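Protein GLB-12 (Caenorhabditis elegans, PDB 4BJA) binds heme b with protein ligands on both axial sides of the iron and is probably a redox-signalling globin needed for reproduction. Local coordinates at residues A[57-61]-A[151-156]; A[71-75]-A[88-92]; A[39-44]-A[187-192]; A[21-27]-A[113-118]. The protein carries 1 engineered substitution. All blocks are in the same frame, centred on the assembly; numbering follows the deposited sequence. Where two conformers were deposited one is given.

In the fold
Starting at the N terminus, 21-27 opens interaction 4, 39-44 interaction 3, 57-61 interaction 1 and 71-75 interaction 2. The loops close as 88-92 completes interaction 2, 113-118 interaction 4, 151-156 interaction 1 and 187-192 interaction 3. Interaction 2 is therefore nested inside all the others, and 1 inside 3, whereas 4 crosses both 1 and 3. Interaction 1 joins helices 50-65 and 144-160, interaction 2 the corner after helix 69-72 to helix 87-108, interaction 3 helices 34-46 and 185-214, and interaction 4 the N-terminal extension to helix 113-126. Interaction 1 touches 2 at F58 and H92 and 3 at L156 and W192, a continuous core leading to the heme.

Interaction 1 of 4, residues A[57-61]-A[151-156]; sequences IFLDI and VFIERL
The ring of F152 carries I57 CG2 over the centre of one face and meets the ring of F58 at its edge. I57 CG2 stands 3.5 Å from the centroid of the F152 ring and only 8° off the ring normal, a CH-pi contact. F58 and F152 form an offset edge-to-face pair, the F152 edge directed at the F58 face, with centroids 5.5 Å apart and planes at 64°. I61 CD1 lies off-centre over one F58 face. F96 joins the cluster, stacked on F152 and edge-to-face with F58, whose ring also meets that of the heme ligand H92.

The methyl reaches the ring because I57 CG2 lies anti to the backbone N, while the other branch runs on to CD1, 3.9 Å from L156 CB. I57 is thus a knob in the hole formed by V151, F152, R155 and L156. Alongside, I61 CG1 packs 3.7 Å from V151 CB. This joins helix 50-65 to helix 144-160, the B and G helices of a globin fold, whose segment axes come within 10.4 Å at 128°.

On the more exposed side, R155 was modelled in two conformers; in one it makes a salt bridge with D60. Bent at chi2 and chi3, it grips one oxygen side-on: NH2 is 2.6 Å and NE 2.7 Å from D60 OD2. The carboxylate and guanidinium planes are nearly coplanar, yet both bonds are bent. D60 OD1 is paired with R80, which probably keeps D60 ionised despite the nearby D64 carboxylate, helped by R155 when in that conformer.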
# COMPACT_ATOMS: atom_id res chain seq x y z
N ILE A 57 7.05 -22.42 -12.76
CA ILE A 57 6.19 -22.03 -11.65
C ILE A 57 4.71 -21.95 -12.10
O ILE A 57 3.82 -22.41 -11.39
CB ILE A 57 6.70 -20.74 -10.94
CG1 ILE A 57 8.07 -21.02 -10.31
CG2 ILE A 57 5.64 -20.22 -9.86
CD1 ILE A 57 8.83 -19.82 -9.79
N PHE A 58 4.42 -21.39 -13.28
CA PHE A 58 3.07 -21.40 -13.78
C PHE A 58 2.58 -22.83 -14.04
O PHE A 58 1.41 -23.11 -13.84
CB PHE A 58 2.90 -20.51 -15.04
CG PHE A 58 2.48 -19.14 -14.67
CD1 PHE A 58 1.17 -18.89 -14.28
CD2 PHE A 58 3.44 -18.11 -14.63
CE1 PHE A 58 0.75 -17.56 -13.93
CE2 PHE A 58 3.03 -16.80 -14.26
CZ PHE A 58 1.72 -16.54 -13.92
N LEU A 59 3.48 -23.72 -14.47
CA LEU A 59 3.05 -25.13 -14.63
C LEU A 59 2.62 -25.69 -13.26
O LEU A 59 1.55 -26.28 -13.13
CB LEU A 59 4.14 -25.98 -15.26
CG LEU A 59 4.37 -25.76 -16.76
CD1 LEU A 59 5.63 -26.48 -17.23
CD2 LEU A 59 3.17 -26.18 -17.60
N ASP A 60 3.42 -25.45 -12.22
CA ASP A 60 2.96 -25.85 -10.86
C ASP A 60 1.63 -25.19 -10.44
O ASP A 60 0.76 -25.83 -9.90
CB ASP A 60 4.02 -25.50 -9.82
CG ASP A 60 5.24 -26.37 -9.93
OD1 ASP A 60 5.25 -27.33 -10.72
OD2 ASP A 60 6.22 -26.08 -9.19
N ILE A 61 1.46 -23.90 -10.69
CA ILE A 61 0.22 -23.23 -10.34
C ILE A 61 -1.02 -23.91 -10.95
O ILE A 61 -2.00 -24.20 -10.24
CB ILE A 61 0.25 -21.76 -10.80
CG1 ILE A 61 1.23 -20.98 -9.89
CG2 ILE A 61 -1.16 -21.15 -10.72
CD1 ILE A 61 1.57 -19.56 -10.45
N VAL A 151 2.69 -18.60 -4.94
CA VAL A 151 3.51 -19.71 -5.45
C VAL A 151 4.88 -19.19 -5.85
O VAL A 151 5.90 -19.87 -5.63
CB VAL A 151 2.79 -20.51 -6.56
CG1 VAL A 151 3.70 -21.74 -7.01
CG2 VAL A 151 1.42 -21.00 -6.05
N PHE A 152 4.92 -17.97 -6.43
CA PHE A 152 6.21 -17.35 -6.65
C PHE A 152 7.01 -17.12 -5.38
O PHE A 152 8.22 -17.36 -5.36
CB PHE A 152 6.05 -16.07 -7.47
CG PHE A 152 5.87 -16.37 -8.93
CD1 PHE A 152 7.01 -16.51 -9.77
CD2 PHE A 152 4.59 -16.58 -9.43
CE1 PHE A 152 6.84 -16.82 -11.12
CE2 PHE A 152 4.39 -16.92 -10.80
CZ PHE A 152 5.53 -17.04 -11.64
N ILE A 153 6.36 -16.67 -4.32
CA ILE A 153 7.05 -16.50 -3.04
C ILE A 153 7.69 -17.83 -2.58
O ILE A 153 8.86 -17.87 -2.12
CB ILE A 153 6.09 -15.93 -1.99
CG1 ILE A 153 5.79 -14.45 -2.32
CG2 ILE A 153 6.71 -16.03 -0.57
CD1 ILE A 153 4.65 -13.84 -1.54
N GLU A 154 6.94 -18.93 -2.71
CA GLU A 154 7.46 -20.22 -2.25
C GLU A 154 8.53 -20.83 -3.17
O GLU A 154 9.45 -21.48 -2.71
CB GLU A 154 6.26 -21.21 -2.15
CG GLU A 154 5.24 -20.83 -1.10
CD GLU A 154 5.89 -20.42 0.29
OE1 GLU A 154 6.60 -21.24 0.94
OE2 GLU A 154 5.69 -19.27 0.73
N ARG A 155 8.39 -20.61 -4.49
CA ARG A 155 9.21 -21.28 -5.51
C ARG A 155 10.30 -20.41 -6.13
O ARG A 155 11.40 -20.88 -6.39
CB ARG A 155 8.29 -21.81 -6.62
CG ARG A 155 7.24 -22.83 -6.17
CD ARG A 155 7.81 -24.24 -6.15
NE ARG A 155 7.85 -24.83 -7.49
CZ ARG A 155 8.92 -25.38 -8.05
NH1 ARG A 155 10.07 -25.44 -7.40
NH2 ARG A 155 8.84 -25.88 -9.28
N LEU A 156 10.01 -19.13 -6.39
CA LEU A 156 11.03 -18.28 -7.02
C LEU A 156 12.12 -17.88 -6.04
O LEU A 156 13.31 -17.86 -6.43
CB LEU A 156 10.34 -17.02 -7.54
CG LEU A 156 10.98 -16.22 -8.67
CD1 LEU A 156 10.80 -14.71 -8.64
CD2 LEU A 156 12.18 -16.76 -9.50

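Interaction 2 of 4, residues A[71-75]-A[88-92]; sequences KVFGV and KFGGH. With HEM (protoporphyrin IX containing Fe), chain B.
F73 and H92 meet obliquely, ring planes at 42° and centroids 4.8 Å apart. F73 CZ lies over the centre of one H92 face, and F73 CE1 comes within 3.5 Å of H92 CG. The imidazole is swung toward the heme by its first torsion, which places CG anti to the backbone N (chi1 -160°), and NE2 binds the iron at 2.1 Å; H127 is the other axial ligand. V72 CG1, over the F73 ring, also touches a heme vinyl carbon.

F89 crosses F73 at about a right angle, receiving F73 CB at its ring edge, 3.9 Å from F89 CD1. V75 CG1 approaches the same residue, packing on F89 CB. These contacts set the corner after helix 69-72 against helix 87-108, which corresponds to the CD corner and the E helix of globins, with H92 probably at the distal histidine position. The short helix ends in a Schellman motif with G74, at positive phi, as the C-prime residue.

Polar contacts run beside the rings. The K88 chain, bent at chi3, carries NZ to V72 O at 2.7 Å, nearly along the C=O axis (165°). A water bridges the two backbones, donating to F73 O at 2.7 Å and accepting from K88 N at 2.9 Å.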
# COMPACT_ATOMS: atom_id res chain seq x y z
N LYS A 71 -8.55 -24.05 -17.32
CA LYS A 71 -9.58 -23.67 -18.32
C LYS A 71 -9.37 -22.23 -18.80
O LYS A 71 -9.52 -21.93 -19.98
CB LYS A 71 -10.99 -23.83 -17.73
CG LYS A 71 -12.11 -23.61 -18.76
CD LYS A 71 -13.45 -23.98 -18.18
CE LYS A 71 -14.58 -23.11 -18.76
NZ LYS A 71 -15.94 -23.59 -18.25
N VAL A 72 -8.99 -21.35 -17.87
CA VAL A 72 -8.80 -19.95 -18.18
C VAL A 72 -7.73 -19.83 -19.24
O VAL A 72 -7.85 -19.03 -20.19
CB VAL A 72 -8.32 -19.14 -16.91
CG1 VAL A 72 -7.99 -17.72 -17.29
CG2 VAL A 72 -9.39 -19.13 -15.88
N PHE A 73 -6.67 -20.60 -19.05
CA PHE A 73 -5.50 -20.53 -19.91
C PHE A 73 -5.53 -21.50 -21.08
O PHE A 73 -4.53 -21.68 -21.79
CB PHE A 73 -4.24 -20.67 -19.07
CG PHE A 73 -3.98 -19.48 -18.20
CD1 PHE A 73 -3.85 -18.20 -18.78
CD2 PHE A 73 -3.88 -19.63 -16.83
CE1 PHE A 73 -3.62 -17.07 -17.96
CE2 PHE A 73 -3.68 -18.53 -16.00
CZ PHE A 73 -3.55 -17.23 -16.58
N GLY A 74 -6.70 -22.12 -21.26
CA GLY A 74 -6.90 -23.05 -22.36
C GLY A 74 -6.08 -24.34 -22.31
O GLY A 74 -5.80 -24.92 -23.36
N VAL A 75 -5.73 -24.81 -21.10
CA VAL A 75 -4.83 -25.97 -20.94
C VAL A 75 -5.48 -27.08 -20.12
O VAL A 75 -4.80 -27.91 -19.50
CB VAL A 75 -3.43 -25.62 -20.33
CG1 VAL A 75 -2.58 -24.88 -21.37
CG2 VAL A 75 -3.54 -24.81 -19.01
N LYS A 88 -2.66 -19.14 -24.86
CA LYS A 88 -3.02 -18.26 -23.71
C LYS A 88 -2.06 -18.51 -22.56
O LYS A 88 -1.68 -17.59 -21.84
CB LYS A 88 -4.45 -18.47 -23.25
CG LYS A 88 -5.54 -18.10 -24.25
CD LYS A 88 -6.94 -17.98 -23.61
CE LYS A 88 -7.04 -16.88 -22.51
NZ LYS A 88 -8.38 -16.91 -21.74
N PHE A 89 -1.66 -19.78 -22.40
CA PHE A 89 -0.78 -20.15 -21.27
C PHE A 89 0.68 -19.69 -21.48
O PHE A 89 1.24 -18.97 -20.64
CB PHE A 89 -0.89 -21.64 -21.00
CG PHE A 89 -0.11 -22.09 -19.77
CD1 PHE A 89 -0.59 -21.82 -18.49
CD2 PHE A 89 1.12 -22.73 -19.92
CE1 PHE A 89 0.17 -22.25 -17.35
CE2 PHE A 89 1.86 -23.18 -18.81
CZ PHE A 89 1.39 -22.90 -17.52
N GLY A 90 1.28 -20.06 -22.62
CA GLY A 90 2.62 -19.64 -22.95
C GLY A 90 2.60 -18.11 -23.07
O GLY A 90 3.58 -17.47 -22.70
N GLY A 91 1.48 -17.53 -23.52
CA GLY A 91 1.40 -16.04 -23.66
C GLY A 91 1.48 -15.39 -22.29
O GLY A 91 2.14 -14.35 -22.10
N HIS A 92 0.81 -16.01 -21.34
CA HIS A 92 0.79 -15.42 -20.02
C HIS A 92 2.15 -15.50 -19.35
O HIS A 92 2.52 -14.59 -18.59
CB HIS A 92 -0.26 -16.08 -19.14
CG HIS A 92 -0.64 -15.22 -17.99
ND1 HIS A 92 -0.15 -15.43 -16.72
CD2 HIS A 92 -1.37 -14.08 -17.94
CE1 HIS A 92 -0.62 -14.48 -15.91
NE2 HIS A 92 -1.35 -13.65 -16.63
CHA HEM B . -2.80 -10.74 -19.18
CHB HEM B . 0.40 -10.22 -15.58
CHC HEM B . -2.40 -12.86 -12.70
CHD HEM B . -5.14 -14.02 -16.48
C1A HEM B . -1.74 -10.34 -18.44
C2A HEM B . -0.73 -9.38 -18.86
C3A HEM B . 0.14 -9.26 -17.84
C4A HEM B . -0.29 -10.13 -16.77
CMA HEM B . 1.42 -8.39 -17.76
CAA HEM B . -0.73 -8.64 -20.24
CBA HEM B . -0.86 -7.12 -20.06
CGA HEM B . -2.15 -6.87 -19.41
O1A HEM B . -3.18 -7.43 -19.89
O2A HEM B . -2.11 -6.13 -18.39
C1B HEM B . -0.14 -10.84 -14.50
C2B HEM B . 0.39 -10.76 -13.14
C3B HEM B . -0.38 -11.47 -12.36
C4B HEM B . -1.42 -12.05 -13.18
CMB HEM B . 1.62 -9.95 -12.73
CAB HEM B . -0.18 -11.61 -10.83
CBB HEM B . -0.71 -12.63 -10.20
C1C HEM B . -3.39 -13.38 -13.46
C2C HEM B . -4.42 -14.28 -12.99
C3C HEM B . -5.18 -14.59 -14.02
C4C HEM B . -4.65 -13.95 -15.20
CMC HEM B . -4.58 -14.72 -11.52
CAC HEM B . -6.41 -15.53 -13.95
CBC HEM B . -7.35 -15.37 -14.86
C1D HEM B . -4.72 -13.31 -17.55
C2D HEM B . -5.15 -13.52 -18.90
C3D HEM B . -4.43 -12.51 -19.72
C4D HEM B . -3.62 -11.76 -18.80
CMD HEM B . -6.16 -14.57 -19.44
CAD HEM B . -4.51 -12.32 -21.25
CBD HEM B . -3.25 -12.97 -21.84
CGD HEM B . -3.19 -14.49 -21.73
O1D HEM B . -4.23 -15.17 -21.60
O2D HEM B . -2.08 -15.02 -21.80
NA HEM B . -1.44 -10.80 -17.15
NB HEM B . -1.27 -11.66 -14.50
NC HEM B . -3.57 -13.21 -14.82
ND HEM B . -3.79 -12.26 -17.53
FE HEM B . -2.50 -11.99 -16.03
O HOH W 1 -3.98 -21.65 -24.46

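Interaction 3 of 4, residues A[39-44]-A[187-192]; sequences LLRETW and QITDVW
W192 marks the tight part of this contact: its indole is a knob in the hole formed by L39, L40, T43 and W44. L40 CD2 sits over one face, 3.6 Å from the centroid of the five-membered ring, making a CH-pi contact. At the edge, W192 NE1 donates to T43 OG1 at 2.8 Å. The bond is nearly straight (167°) and the hydroxyl oxygen lies in the ring plane. T43 OG1 takes the position between its backbone N and carbonyl carbon (chi1 55°), from which it can donate back to L39 O at 2.7 Å. The hydroxyl therefore both accepts and donates, and the buried indole N-H is satisfied. The W192 and W44 side chains cross at about a right angle, W192 CH2 lying 3.9 Å from W44 CE3; the polar end of W44 turns elsewhere, to E101.

The two helices, 34-46 and 185-214, are the A and H helices expected of a globin fold, and their segments cross at -112° with axes 10.4 Å apart. A leucine in place of W192 would probably leave T43 OG1 without its donor and open a gap between L40 and W44.

Packing becomes less close toward Q187. L39 is a second knob, its CD2 meeting V191 CG1 tip to tip at 3.9 Å, and the T43 and I188 side chains run antiparallel alongside each other, CG2 beside CD1. Farther out, L39 CD1 is 4.2 Å from I188 CG1 and 4.4 Å from CB of Q187, whose side chain lies on the solvent side.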
# COMPACT_ATOMS: atom_id res chain seq x y z
N LEU A 39 18.96 -4.67 -4.87
CA LEU A 39 18.99 -6.13 -4.61
C LEU A 39 17.96 -6.86 -5.49
O LEU A 39 18.28 -7.91 -6.08
CB LEU A 39 18.74 -6.40 -3.11
CG LEU A 39 18.61 -7.87 -2.68
CD1 LEU A 39 18.72 -7.88 -1.21
CD2 LEU A 39 17.23 -8.53 -3.05
N LEU A 40 16.74 -6.30 -5.61
CA LEU A 40 15.70 -6.97 -6.42
C LEU A 40 16.20 -7.12 -7.83
O LEU A 40 16.09 -8.22 -8.40
CB LEU A 40 14.40 -6.17 -6.48
CG LEU A 40 13.54 -6.07 -5.28
CD1 LEU A 40 12.42 -5.10 -5.64
CD2 LEU A 40 12.93 -7.45 -5.03
N ARG A 41 16.74 -6.04 -8.41
CA ARG A 41 17.23 -6.12 -9.76
C ARG A 41 18.43 -7.07 -9.89
O ARG A 41 18.45 -7.89 -10.82
CB ARG A 41 17.57 -4.72 -10.32
CG ARG A 41 17.90 -4.78 -11.79
CD ARG A 41 16.81 -5.35 -12.64
NE ARG A 41 17.20 -5.31 -14.06
CZ ARG A 41 16.60 -6.01 -15.02
NH1 ARG A 41 15.55 -6.78 -14.71
NH2 ARG A 41 17.02 -5.91 -16.29
N GLU A 42 19.42 -6.97 -9.00
CA GLU A 42 20.65 -7.79 -9.14
C GLU A 42 20.34 -9.27 -8.95
O GLU A 42 20.83 -10.09 -9.71
CB GLU A 42 21.72 -7.32 -8.17
CG GLU A 42 22.27 -5.94 -8.50
CD GLU A 42 23.57 -5.62 -7.75
OE1 GLU A 42 23.76 -6.12 -6.63
OE2 GLU A 42 24.39 -4.83 -8.28
N THR A 43 19.51 -9.59 -7.95
CA THR A 43 19.12 -10.99 -7.75
C THR A 43 18.32 -11.57 -8.93
O THR A 43 18.53 -12.72 -9.31
CB THR A 43 18.43 -11.25 -6.43
OG1 THR A 43 17.31 -10.37 -6.32
CG2 THR A 43 19.40 -11.00 -5.26
N TRP A 44 17.39 -10.81 -9.50
CA TRP A 44 16.66 -11.24 -10.66
C TRP A 44 17.61 -11.47 -11.84
O TRP A 44 17.47 -12.45 -12.60
CB TRP A 44 15.60 -10.21 -11.01
CG TRP A 44 14.84 -10.49 -12.30
CD1 TRP A 44 15.07 -9.92 -13.53
CD2 TRP A 44 13.71 -11.35 -12.47
NE1 TRP A 44 14.17 -10.40 -14.44
CE2 TRP A 44 13.32 -11.28 -13.83
CE3 TRP A 44 12.99 -12.20 -11.59
CZ2 TRP A 44 12.21 -11.99 -14.35
CZ3 TRP A 44 11.92 -12.91 -12.11
CH2 TRP A 44 11.52 -12.80 -13.47
N GLN A 187 18.17 -11.48 3.88
CA GLN A 187 17.92 -10.22 3.20
C GLN A 187 17.14 -10.41 1.91
O GLN A 187 16.16 -9.71 1.67
CB GLN A 187 19.22 -9.55 2.82
CG GLN A 187 19.85 -8.74 3.89
CD GLN A 187 21.29 -8.43 3.53
OE1 GLN A 187 21.65 -8.41 2.35
NE2 GLN A 187 22.12 -8.19 4.54
N ILE A 188 17.60 -11.34 1.06
CA ILE A 188 17.00 -11.51 -0.25
C ILE A 188 15.55 -11.98 -0.06
O ILE A 188 14.63 -11.51 -0.74
CB ILE A 188 17.79 -12.54 -1.09
CG1 ILE A 188 19.19 -12.00 -1.40
CG2 ILE A 188 17.11 -12.84 -2.39
CD1 ILE A 188 20.10 -13.08 -2.00
N THR A 189 15.36 -12.93 0.85
CA THR A 189 14.02 -13.44 1.13
C THR A 189 13.06 -12.32 1.60
O THR A 189 11.95 -12.20 1.08
CB THR A 189 14.10 -14.58 2.19
OG1 THR A 189 14.91 -15.67 1.69
CG2 THR A 189 12.74 -15.12 2.56
N ASP A 190 13.52 -11.50 2.57
CA ASP A 190 12.66 -10.46 3.12
C ASP A 190 12.33 -9.40 2.05
O ASP A 190 11.18 -8.98 1.94
CB ASP A 190 13.31 -9.83 4.38
CG ASP A 190 13.57 -10.84 5.52
OD1 ASP A 190 13.18 -12.03 5.46
OD2 ASP A 190 14.22 -10.44 6.51
N VAL A 191 13.32 -9.01 1.24
CA VAL A 191 13.08 -8.01 0.22
C VAL A 191 12.10 -8.51 -0.85
O VAL A 191 11.18 -7.77 -1.24
CB VAL A 191 14.40 -7.51 -0.44
CG1 VAL A 191 14.09 -6.63 -1.60
CG2 VAL A 191 15.23 -6.73 0.59
N TRP A 192 12.29 -9.75 -1.30
CA TRP A 192 11.41 -10.28 -2.32
C TRP A 192 10.01 -10.46 -1.76
O TRP A 192 9.02 -10.26 -2.46
CB TRP A 192 11.99 -11.60 -2.93
CG TRP A 192 12.88 -11.27 -4.07
CD1 TRP A 192 14.23 -11.07 -4.04
CD2 TRP A 192 12.47 -11.04 -5.42
NE1 TRP A 192 14.70 -10.74 -5.29
CE2 TRP A 192 13.64 -10.72 -6.16
CE3 TRP A 192 11.24 -11.10 -6.09
CZ2 TRP A 192 13.59 -10.45 -7.54
CZ3 TRP A 192 11.20 -10.84 -7.45
CH2 TRP A 192 12.37 -10.50 -8.16

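Interaction 4 of 4, residues A[21-27]-A[113-118]; sequences GNESENP and LTGAWQ
N26 and P27 lie over one face of the W117 indole where the N-terminal extension passes the first turns of helix 113-126, the F helix of a globin fold. A type I turn from E23 to N26 leads to N26, the N-cap of helix 27-30.

The ring contacts are mainly CH-pi. N26 CA stands 3.7 Å from the centroid of the six-membered ring of W117, and P27 CD is the same distance from that of the five-membered ring. The N26 amide slides past the indole, their planes 28° apart. At the ring edge, near its plane, G21 O approaches W117 CE3 at 3.3 Å. W117 NE1 donates outside the contact, to Q202. An alanine in place of W117 would probably strip N26 and P27 of the surface they rest on and leave Q202 without its indole donor.

The polar links between the segments are weak. N26 CG lies anti to the backbone N (chi1 -177°), sending ND2 to L113 O for a bent bond of 2.9 Å, while OD1 caps the backbone N of F28. L113 O also accepts the helical bond from W117 N. T114 OG1 makes a weak bond of 3.3 Å to G21 O, which T114 CA also approaches.

At G21 (phi 124°) a beta carbon would be pressed against the preceding carbonyl O, which alone demands glycine, and would also collide with Q118 CG. E25 packs on I200 of the second subunit. Within the extension, E23 folds back at chi2, and its OE1 accepts from G21 N at 2.7 Å.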
# COMPACT_ATOMS: atom_id res chain seq x y z
N GLY A 21 0.42 8.25 -10.11
CA GLY A 21 1.63 7.42 -10.06
C GLY A 21 2.88 8.08 -9.48
O GLY A 21 3.81 7.40 -9.01
N ASN A 22 2.90 9.42 -9.53
CA ASN A 22 4.06 10.15 -9.05
C ASN A 22 3.98 10.58 -7.61
O ASN A 22 4.88 11.25 -7.10
CB ASN A 22 4.36 11.37 -9.97
CG ASN A 22 3.27 12.39 -9.94
OD1 ASN A 22 2.17 12.15 -9.43
ND2 ASN A 22 3.57 13.56 -10.52
N GLU A 23 2.94 10.13 -6.90
CA GLU A 23 2.73 10.60 -5.53
C GLU A 23 3.77 10.04 -4.53
O GLU A 23 4.35 8.97 -4.72
CB GLU A 23 1.32 10.21 -5.06
CG GLU A 23 0.13 10.94 -5.80
CD GLU A 23 -0.37 10.23 -7.07
OE1 GLU A 23 0.35 9.33 -7.59
OE2 GLU A 23 -1.50 10.58 -7.55
N SER A 24 3.94 10.75 -3.41
CA SER A 24 4.86 10.32 -2.37
C SER A 24 4.35 9.08 -1.61
O SER A 24 5.10 8.47 -0.86
CB SER A 24 5.13 11.47 -1.37
OG SER A 24 3.92 11.93 -0.84
N GLU A 25 3.11 8.67 -1.83
CA GLU A 25 2.54 7.56 -1.07
C GLU A 25 2.79 6.23 -1.78
O GLU A 25 2.29 5.20 -1.36
CB GLU A 25 1.04 7.75 -0.85
CG GLU A 25 0.75 9.00 -0.02
CD GLU A 25 0.47 10.25 -0.86
OE1 GLU A 25 0.81 10.30 -2.02
OE2 GLU A 25 -0.10 11.20 -0.33
N ASN A 26 3.61 6.27 -2.82
CA ASN A 26 3.90 5.05 -3.64
C ASN A 26 4.45 3.93 -2.73
O ASN A 26 5.49 4.10 -2.14
CB ASN A 26 5.00 5.49 -4.62
CG ASN A 26 5.41 4.44 -5.60
OD1 ASN A 26 5.33 3.22 -5.35
ND2 ASN A 26 5.93 4.90 -6.73
N PRO A 27 3.77 2.77 -2.64
CA PRO A 27 4.21 1.78 -1.64
C PRO A 27 5.52 1.13 -2.03
O PRO A 27 6.19 0.59 -1.18
CB PRO A 27 3.07 0.75 -1.61
CG PRO A 27 2.45 0.87 -3.00
CD PRO A 27 2.53 2.38 -3.30
N LEU A 113 10.25 5.13 -10.05
CA LEU A 113 9.31 4.57 -9.08
C LEU A 113 7.86 4.85 -9.56
O LEU A 113 6.96 4.03 -9.34
CB LEU A 113 9.62 5.09 -7.67
CG LEU A 113 11.09 4.91 -7.23
CD1 LEU A 113 11.27 5.09 -5.72
CD2 LEU A 113 11.70 3.53 -7.66
N THR A 114 7.65 5.99 -10.22
CA THR A 114 6.37 6.31 -10.80
C THR A 114 5.95 5.28 -11.83
O THR A 114 4.86 4.75 -11.75
CB THR A 114 6.42 7.73 -11.45
OG1 THR A 114 6.55 8.67 -10.39
CG2 THR A 114 5.15 8.02 -12.23
N GLY A 115 6.84 4.99 -12.76
CA GLY A 115 6.49 4.02 -13.82
C GLY A 115 6.26 2.63 -13.24
O GLY A 115 5.42 1.90 -13.71
N ALA A 116 6.98 2.29 -12.19
CA ALA A 116 6.82 0.95 -11.56
C ALA A 116 5.43 0.85 -10.96
O ALA A 116 4.68 -0.12 -11.21
CB ALA A 116 7.86 0.74 -10.51
N TRP A 117 5.04 1.85 -10.17
CA TRP A 117 3.70 1.83 -9.57
C TRP A 117 2.61 1.87 -10.63
O TRP A 117 1.60 1.14 -10.56
CB TRP A 117 3.61 2.98 -8.54
CG TRP A 117 2.45 2.92 -7.63
CD1 TRP A 117 1.70 1.80 -7.24
CD2 TRP A 117 1.91 4.03 -6.91
NE1 TRP A 117 0.73 2.19 -6.33
CE2 TRP A 117 0.83 3.55 -6.13
CE3 TRP A 117 2.25 5.39 -6.87
CZ2 TRP A 117 0.09 4.40 -5.29
CZ3 TRP A 117 1.48 6.24 -6.03
CH2 TRP A 117 0.43 5.73 -5.26
N GLN A 118 2.80 2.73 -11.63
CA GLN A 118 1.81 2.84 -12.70
C GLN A 118 1.62 1.49 -13.44
O GLN A 118 0.48 1.13 -13.78
CB GLN A 118 2.21 3.88 -13.74
CG GLN A 118 2.03 5.34 -13.24
CD GLN A 118 2.66 6.34 -14.21
OE1 GLN A 118 3.51 5.98 -15.02
NE2 GLN A 118 2.24 7.59 -14.12